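Local coordinates for mitomycin biosynthesis 6-O-methyltransferase (Streptomyces lavendulae, PDB 3GWZ), which transfers a methyl group from S-adenosyl-L-methionine to 6-demethylmitomycins A and B, giving the quinone methoxy group of mitomycins A and B, at residues V277-D282 and L323-L328; T147-V150 and A155-D158. All coordinates share one frame; numbering follows the deposited sequence.

How the contacts relate
From the N terminus, contact 2 comes first: four residues, 151-154, finish helix 146-152 and turn the chain, which returns with 155-158 beside 147-150. Contact 1 follows in series, neither crossing nor enclosing contact 2. It closes a forty-residue excursion that holds helix 283-296 and strand 302-308, bringing helix 316-329 back against the loop after strand 271-275. Helix 316-329 joins the two, whose centres are about 12 Å apart. Val327 O lies 3.0 Å from Ser156 N and 3.2 Å from Phe157 N, both probable hydrogen bonds. The same helix thus ties the loop that carries the probable catalytic base to the short helices 146-152 and 157-161, and both contacts also reach the second subunit.

Contact 1: residues V277-D282 and L323-L328; sequences VLHDWD and LLLLVL
Leu325 reaches out from helix 316-329 and lays its CD1 methyl over one face of the His279 imidazole. This is the tight part: CD1 stands 3.9 Å from the ring centroid and 26° off the normal, a CH-pi contact offset toward the rim. The ring atom nearest Leu325 CD1 is His279 ND1, at 3.5 Å, while the other methyl, Leu325 CD2, lies 3.9 Å from His279 NE2. A hydrogen bond from ND1 to Glu333 OE1 helps fix the ring's rotation. His279 is the inferred proton acceptor and lies beside Asn308, which binds substrate, so Leu325 probably lines the substrate side of the active site; a bound methylpentanediol lies next to it.

The contact thins out at Asp280, whose CB points away from the helix; one carboxylate oxygen, OD1, comes back to 3.6 Å from Leu325 CD2. S-adenosyl-L-homocysteine touches Asp280 and Trp281. The solvent side is at Asp282, which is exposed and caps Asp285 N with OD1 at the start of helix 283-296. Leu278 packs on that helix and on Val305 of strand 302-308, while Leu324 on helix 316-329 meets helix 137-144 and Trp50 of the second subunit.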
ATOM      1  N   VAL A 277      17.728 -24.659  -7.365  1.00 11.34           N
ATOM      2  CA  VAL A 277      18.960 -24.320  -8.056  1.00  9.55           C
ATOM      3  C   VAL A 277      19.257 -25.371  -9.112  1.00 12.50           C
ATOM      4  O   VAL A 277      19.452 -25.044 -10.283  1.00 10.31           O
ATOM      5  CB  VAL A 277      20.153 -24.154  -7.077  1.00 14.63           C
ATOM      6  CG1 VAL A 277      21.497 -24.200  -7.834  1.00 10.53           C
ATOM      7  CG2 VAL A 277      20.019 -22.851  -6.305  1.00 11.69           C
ATOM      8  N   LEU A 278      19.265 -26.641  -8.713  1.00 12.23           N
ATOM      9  CA  LEU A 278      19.698 -27.687  -9.631  1.00 13.68           C
ATOM     10  C   LEU A 278      18.812 -27.761 -10.868  1.00 14.01           C
ATOM     11  O   LEU A 278      19.278 -28.128 -11.937  1.00 12.13           O
ATOM     12  CB  LEU A 278      19.771 -29.046  -8.937  1.00 13.02           C
ATOM     13  CG  LEU A 278      20.794 -29.086  -7.803  1.00 14.97           C
ATOM     14  CD1 LEU A 278      20.834 -30.470  -7.175  1.00 17.39           C
ATOM     15  CD2 LEU A 278      22.180 -28.674  -8.320  1.00 13.20           C
ATOM     16  N   HIS A 279      17.539 -27.401 -10.736  1.00 12.19           N
ATOM     17  CA  HIS A 279      16.657 -27.469 -11.897  1.00 13.17           C
ATOM     18  C   HIS A 279      16.948 -26.389 -12.954  1.00 13.11           C
ATOM     19  O   HIS A 279      16.386 -26.420 -14.055  1.00 12.43           O
ATOM     20  CB  HIS A 279      15.178 -27.531 -11.488  1.00 13.67           C
ATOM     21  CG  HIS A 279      14.628 -26.251 -10.940  1.00 13.00           C
ATOM     22  ND1 HIS A 279      13.295 -26.101 -10.615  1.00 14.75           N
ATOM     23  CD2 HIS A 279      15.212 -25.056 -10.684  1.00 13.03           C
ATOM     24  CE1 HIS A 279      13.084 -24.876 -10.168  1.00 14.85           C
ATOM     25  NE2 HIS A 279      14.230 -24.218 -10.202  1.00 14.25           N
ATOM     26  N   ASP A 280      17.847 -25.462 -12.631  1.00 11.56           N
ATOM     27  CA  ASP A 280      18.320 -24.483 -13.611  1.00 10.36           C
ATOM     28  C   ASP A 280      19.378 -25.049 -14.543  1.00 11.38           C
ATOM     29  O   ASP A 280      19.687 -24.428 -15.559  1.00 12.25           O
ATOM     30  CB  ASP A 280      18.937 -23.268 -12.924  1.00 10.71           C
ATOM     31  CG  ASP A 280      17.946 -22.513 -12.074  1.00 13.55           C
ATOM     32  OD1 ASP A 280      16.728 -22.640 -12.313  1.00 13.49           O
ATOM     33  OD2 ASP A 280      18.391 -21.791 -11.167  1.00 12.69           O
ATOM     34  N   TRP A 281      19.943 -26.209 -14.195  1.00 13.24           N
ATOM     35  CA  TRP A 281      21.175 -26.688 -14.837  1.00 14.41           C
ATOM     36  C   TRP A 281      21.042 -28.037 -15.546  1.00 16.93           C
ATOM     37  O   TRP A 281      20.262 -28.892 -15.126  1.00 13.02           O
ATOM     38  CB  TRP A 281      22.306 -26.747 -13.793  1.00 11.99           C
ATOM     39  CG  TRP A 281      22.536 -25.408 -13.130  1.00 12.82           C
ATOM     40  CD1 TRP A 281      22.076 -25.000 -11.899  1.00 12.02           C
ATOM     41  CD2 TRP A 281      23.242 -24.292 -13.683  1.00 13.83           C
ATOM     42  NE1 TRP A 281      22.464 -23.697 -11.660  1.00 13.84           N
ATOM     43  CE2 TRP A 281      23.180 -23.244 -12.739  1.00 14.17           C
ATOM     44  CE3 TRP A 281      23.918 -24.073 -14.893  1.00 15.05           C
ATOM     45  CZ2 TRP A 281      23.772 -22.004 -12.967  1.00 13.46           C
ATOM     46  CZ3 TRP A 281      24.511 -22.853 -15.108  1.00 14.51           C
ATOM     47  CH2 TRP A 281      24.434 -21.829 -14.156  1.00 14.64           C
ATOM     48  N   ASP A 282      21.814 -28.234 -16.615  1.00 16.89           N
ATOM     49  CA  ASP A 282      21.821 -29.538 -17.292  1.00 18.17           C
ATOM     50  C   ASP A 282      22.588 -30.571 -16.468  1.00 16.16           C
ATOM     51  O   ASP A 282      23.171 -30.241 -15.431  1.00 16.99           O
ATOM     52  CB  ASP A 282      22.345 -29.451 -18.742  1.00 16.28           C
ATOM     53  CG  ASP A 282      23.821 -29.069 -18.829  1.00 20.37           C
ATOM     54  OD1 ASP A 282      24.572 -29.252 -17.851  1.00 17.85           O
ATOM     55  OD2 ASP A 282      24.231 -28.576 -19.898  1.00 21.95           O
ATOM     56  N   LEU A 323       8.733 -25.886 -18.609  1.00 12.27           N
ATOM     57  CA  LEU A 323       8.933 -25.232 -19.902  1.00 11.89           C
ATOM     58  C   LEU A 323       9.552 -23.836 -19.743  1.00 12.32           C
ATOM     59  O   LEU A 323      10.373 -23.434 -20.549  1.00 13.66           O
ATOM     60  CB  LEU A 323       7.613 -25.151 -20.690  1.00  9.83           C
ATOM     61  CG  LEU A 323       7.778 -24.959 -22.204  1.00 13.62           C
ATOM     62  CD1 LEU A 323       8.529 -26.145 -22.820  1.00 13.76           C
ATOM     63  CD2 LEU A 323       6.424 -24.761 -22.874  1.00 14.83           C
ATOM     64  N   LEU A 324       9.153 -23.101 -18.708  1.00  9.43           N
ATOM     65  CA  LEU A 324       9.789 -21.819 -18.390  1.00  9.53           C
ATOM     66  C   LEU A 324      11.301 -21.995 -18.104  1.00  9.65           C
ATOM     67  O   LEU A 324      12.131 -21.193 -18.555  1.00 11.38           O
ATOM     68  CB  LEU A 324       9.098 -21.136 -17.193  1.00  9.80           C
ATOM     69  CG  LEU A 324       9.674 -19.771 -16.754  1.00 12.15           C
ATOM     70  CD1 LEU A 324       9.466 -18.692 -17.817  1.00  8.65           C
ATOM     71  CD2 LEU A 324       9.108 -19.288 -15.408  1.00 13.64           C
ATOM     72  N   LEU A 325      11.660 -23.040 -17.360  1.00  9.85           N
ATOM     73  CA  LEU A 325      13.073 -23.293 -17.085  1.00 11.88           C
ATOM     74  C   LEU A 325      13.841 -23.493 -18.386  1.00 11.20           C
ATOM     75  O   LEU A 325      14.965 -22.997 -18.553  1.00 13.50           O
ATOM     76  CB  LEU A 325      13.237 -24.537 -16.204  1.00 10.86           C
ATOM     77  CG  LEU A 325      12.751 -24.419 -14.758  1.00 13.01           C
ATOM     78  CD1 LEU A 325      12.728 -25.801 -14.103  1.00 12.61           C
ATOM     79  CD2 LEU A 325      13.643 -23.472 -13.983  1.00 15.84           C
ATOM     80  N   LEU A 326      13.232 -24.230 -19.306  1.00 11.02           N
ATOM     81  CA  LEU A 326      13.852 -24.493 -20.604  1.00 12.47           C
ATOM     82  C   LEU A 326      14.152 -23.180 -21.313  1.00 13.14           C
ATOM     83  O   LEU A 326      15.271 -22.918 -21.754  1.00 11.32           O
ATOM     84  CB  LEU A 326      12.921 -25.351 -21.459  1.00 12.03           C
ATOM     85  CG  LEU A 326      13.235 -25.416 -22.957  1.00 14.64           C
ATOM     86  CD1 LEU A 326      14.507 -26.200 -23.183  1.00 12.58           C
ATOM     87  CD2 LEU A 326      12.066 -26.043 -23.718  1.00 13.49           C
ATOM     88  N   VAL A 327      13.131 -22.343 -21.406  1.00 13.46           N
ATOM     89  CA  VAL A 327      13.237 -21.082 -22.114  1.00 10.20           C
ATOM     90  C   VAL A 327      14.262 -20.120 -21.498  1.00 13.07           C
ATOM     91  O   VAL A 327      15.084 -19.539 -22.212  1.00 13.14           O
ATOM     92  CB  VAL A 327      11.832 -20.438 -22.203  1.00 13.36           C
ATOM     93  CG1 VAL A 327      11.913 -18.964 -22.520  1.00 17.88           C
ATOM     94  CG2 VAL A 327      11.016 -21.190 -23.236  1.00 11.04           C
ATOM     95  N   LEU A 328      14.238 -19.967 -20.178  1.00  9.52           N
ATOM     96  CA  LEU A 328      15.066 -18.954 -19.536  1.00 11.67           C
ATOM     97  C   LEU A 328      16.532 -19.370 -19.402  1.00 11.10           C
ATOM     98  O   LEU A 328      17.430 -18.597 -19.713  1.00 11.10           O
ATOM     99  CB  LEU A 328      14.521 -18.594 -18.150  1.00  8.02           C
ATOM    100  CG  LEU A 328      13.149 -17.915 -18.106  1.00  9.06           C
ATOM    101  CD1 LEU A 328      12.792 -17.582 -16.666  1.00 14.35           C
ATOM    102  CD2 LEU A 328      13.155 -16.657 -18.959  1.00 11.14           C
TER

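Contact 2: residues T147-V150 and A155-D158; sequences THSV and ASFD
Ser149 points its hydroxyl at the backbone and CB of Ser156 where helix 146-152 passes the start of the returning chain. From Ser156, CB meets the Ser149 hydroxyl first, at 3.3 Å from CB to Ser149 OG. One bond further out, Ser156 OG is still 3.6 Å from Ser149 OG, but with chi1 at 60° the hydroxyl turns to another partner, the carbonyl oxygen of Ala142 in helix 137-144. Ser149 OG also comes within 3.0 Å of Ser156 N, yet the angle is too poor for a hydrogen bond; its hydroxyl bonds instead to Glu154 O, within the connecting turn.

The arrangement is two short helices, 146-152 and 157-161, joined by a short turn in the helical part of this COMT-type methyltransferase. Helix 316-329 lies against it through Leu326 on Ser149 and Val327 on Ser156, and Thr147 OG1 hydrogen-bonds to Glu60 OE2 of the second subunit. At the partly exposed side, CG of His148 is anti to the backbone N (chi1 176°), which carries the imidazole across to the returning chain, where Ala155 O approaches the ring obliquely, 3.8 Å from His148 CD2.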
ATOM      1  N   THR A 147      10.604 -22.035 -30.296  1.00  9.42           N
ATOM      2  CA  THR A 147      11.015 -23.030 -31.289  1.00 14.73           C
ATOM      3  C   THR A 147      12.509 -23.371 -31.169  1.00 12.50           C
ATOM      4  O   THR A 147      12.888 -24.548 -31.231  1.00 12.13           O
ATOM      5  CB  THR A 147      10.667 -22.583 -32.707  1.00 15.05           C
ATOM      6  OG1 THR A 147       9.244 -22.526 -32.820  1.00 15.59           O
ATOM      7  CG2 THR A 147      11.205 -23.578 -33.738  1.00 17.25           C
ATOM      8  N   HIS A 148      13.342 -22.354 -30.948  1.00  9.69           N
ATOM      9  CA  HIS A 148      14.779 -22.579 -30.789  1.00 11.52           C
ATOM     10  C   HIS A 148      15.051 -23.575 -29.659  1.00 13.96           C
ATOM     11  O   HIS A 148      15.832 -24.512 -29.827  1.00 11.90           O
ATOM     12  CB  HIS A 148      15.565 -21.267 -30.569  1.00 12.06           C
ATOM     13  CG  HIS A 148      17.030 -21.486 -30.308  1.00 14.28           C
ATOM     14  ND1 HIS A 148      17.981 -21.504 -31.312  1.00  9.89           N
ATOM     15  CD2 HIS A 148      17.698 -21.741 -29.158  1.00 10.97           C
ATOM     16  CE1 HIS A 148      19.173 -21.734 -30.787  1.00 14.69           C
ATOM     17  NE2 HIS A 148      19.028 -21.889 -29.482  1.00 15.04           N
ATOM     18  N   SER A 149      14.395 -23.382 -28.517  1.00 11.16           N
ATOM     19  CA  SER A 149      14.585 -24.287 -27.379  1.00 10.32           C
ATOM     20  C   SER A 149      14.096 -25.688 -27.707  1.00 11.55           C
ATOM     21  O   SER A 149      14.724 -26.668 -27.319  1.00 10.10           O
ATOM     22  CB  SER A 149      13.869 -23.773 -26.124  1.00  9.94           C
ATOM     23  OG  SER A 149      14.504 -22.616 -25.621  1.00 11.89           O
ATOM     24  N   VAL A 150      12.983 -25.787 -28.436  1.00  9.27           N
ATOM     25  CA  VAL A 150      12.449 -27.103 -28.751  1.00 12.52           C
ATOM     26  C   VAL A 150      13.381 -27.847 -29.727  1.00 10.53           C
ATOM     27  O   VAL A 150      13.450 -29.069 -29.712  1.00 12.41           O
ATOM     28  CB  VAL A 150      10.973 -27.032 -29.223  1.00 16.77           C
ATOM     29  CG1 VAL A 150      10.465 -28.413 -29.677  1.00 12.57           C
ATOM     30  CG2 VAL A 150      10.091 -26.493 -28.072  1.00 11.59           C
ATOM     31  N   ALA A 155      18.387 -22.880 -23.620  1.00  9.33           N
ATOM     32  CA  ALA A 155      17.673 -21.620 -23.427  1.00 10.53           C
ATOM     33  C   ALA A 155      17.465 -20.865 -24.736  1.00 14.39           C
ATOM     34  O   ALA A 155      18.365 -20.806 -25.567  1.00 12.38           O
ATOM     35  CB  ALA A 155      18.416 -20.737 -22.430  1.00 11.28           C
ATOM     36  N   SER A 156      16.286 -20.277 -24.906  1.00 12.58           N
ATOM     37  CA  SER A 156      16.037 -19.393 -26.038  1.00 11.80           C
ATOM     38  C   SER A 156      16.386 -17.959 -25.650  1.00 14.70           C
ATOM     39  O   SER A 156      16.493 -17.088 -26.506  1.00 12.36           O
ATOM     40  CB  SER A 156      14.578 -19.483 -26.492  1.00 14.74           C
ATOM     41  OG  SER A 156      13.688 -19.106 -25.448  1.00 12.23           O
ATOM     42  N   PHE A 157      16.588 -17.725 -24.354  1.00 13.01           N
ATOM     43  CA  PHE A 157      16.784 -16.374 -23.842  1.00 12.36           C
ATOM     44  C   PHE A 157      17.920 -15.678 -24.585  1.00 14.31           C
ATOM     45  O   PHE A 157      17.833 -14.502 -24.947  1.00 13.97           O
ATOM     46  CB  PHE A 157      17.089 -16.424 -22.330  1.00 10.94           C
ATOM     47  CG  PHE A 157      16.944 -15.101 -21.640  1.00 12.11           C
ATOM     48  CD1 PHE A 157      15.750 -14.758 -21.009  1.00  9.77           C
ATOM     49  CD2 PHE A 157      17.998 -14.194 -21.618  1.00 11.72           C
ATOM     50  CE1 PHE A 157      15.603 -13.521 -20.384  1.00  9.27           C
ATOM     51  CE2 PHE A 157      17.866 -12.955 -20.977  1.00 10.90           C
ATOM     52  CZ  PHE A 157      16.665 -12.623 -20.360  1.00 13.27           C
ATOM     53  N   ASP A 158      18.992 -16.420 -24.808  1.00 15.48           N
ATOM     54  CA  ASP A 158      20.195 -15.862 -25.406  1.00 16.18           C
ATOM     55  C   ASP A 158      19.957 -15.416 -26.846  1.00 15.51           C
ATOM     56  O   ASP A 158      20.321 -14.307 -27.238  1.00 18.30           O
ATOM     57  CB  ASP A 158      21.349 -16.881 -25.334  1.00 23.43           C
ATOM     58  CG  ASP A 158      21.577 -17.433 -23.910  1.00 28.33           C
ATOM     59  OD1 ASP A 158      20.615 -17.912 -23.266  1.00 23.80           O
ATOM     60  OD2 ASP A 158      22.736 -17.399 -23.433  1.00 25.49           O
TER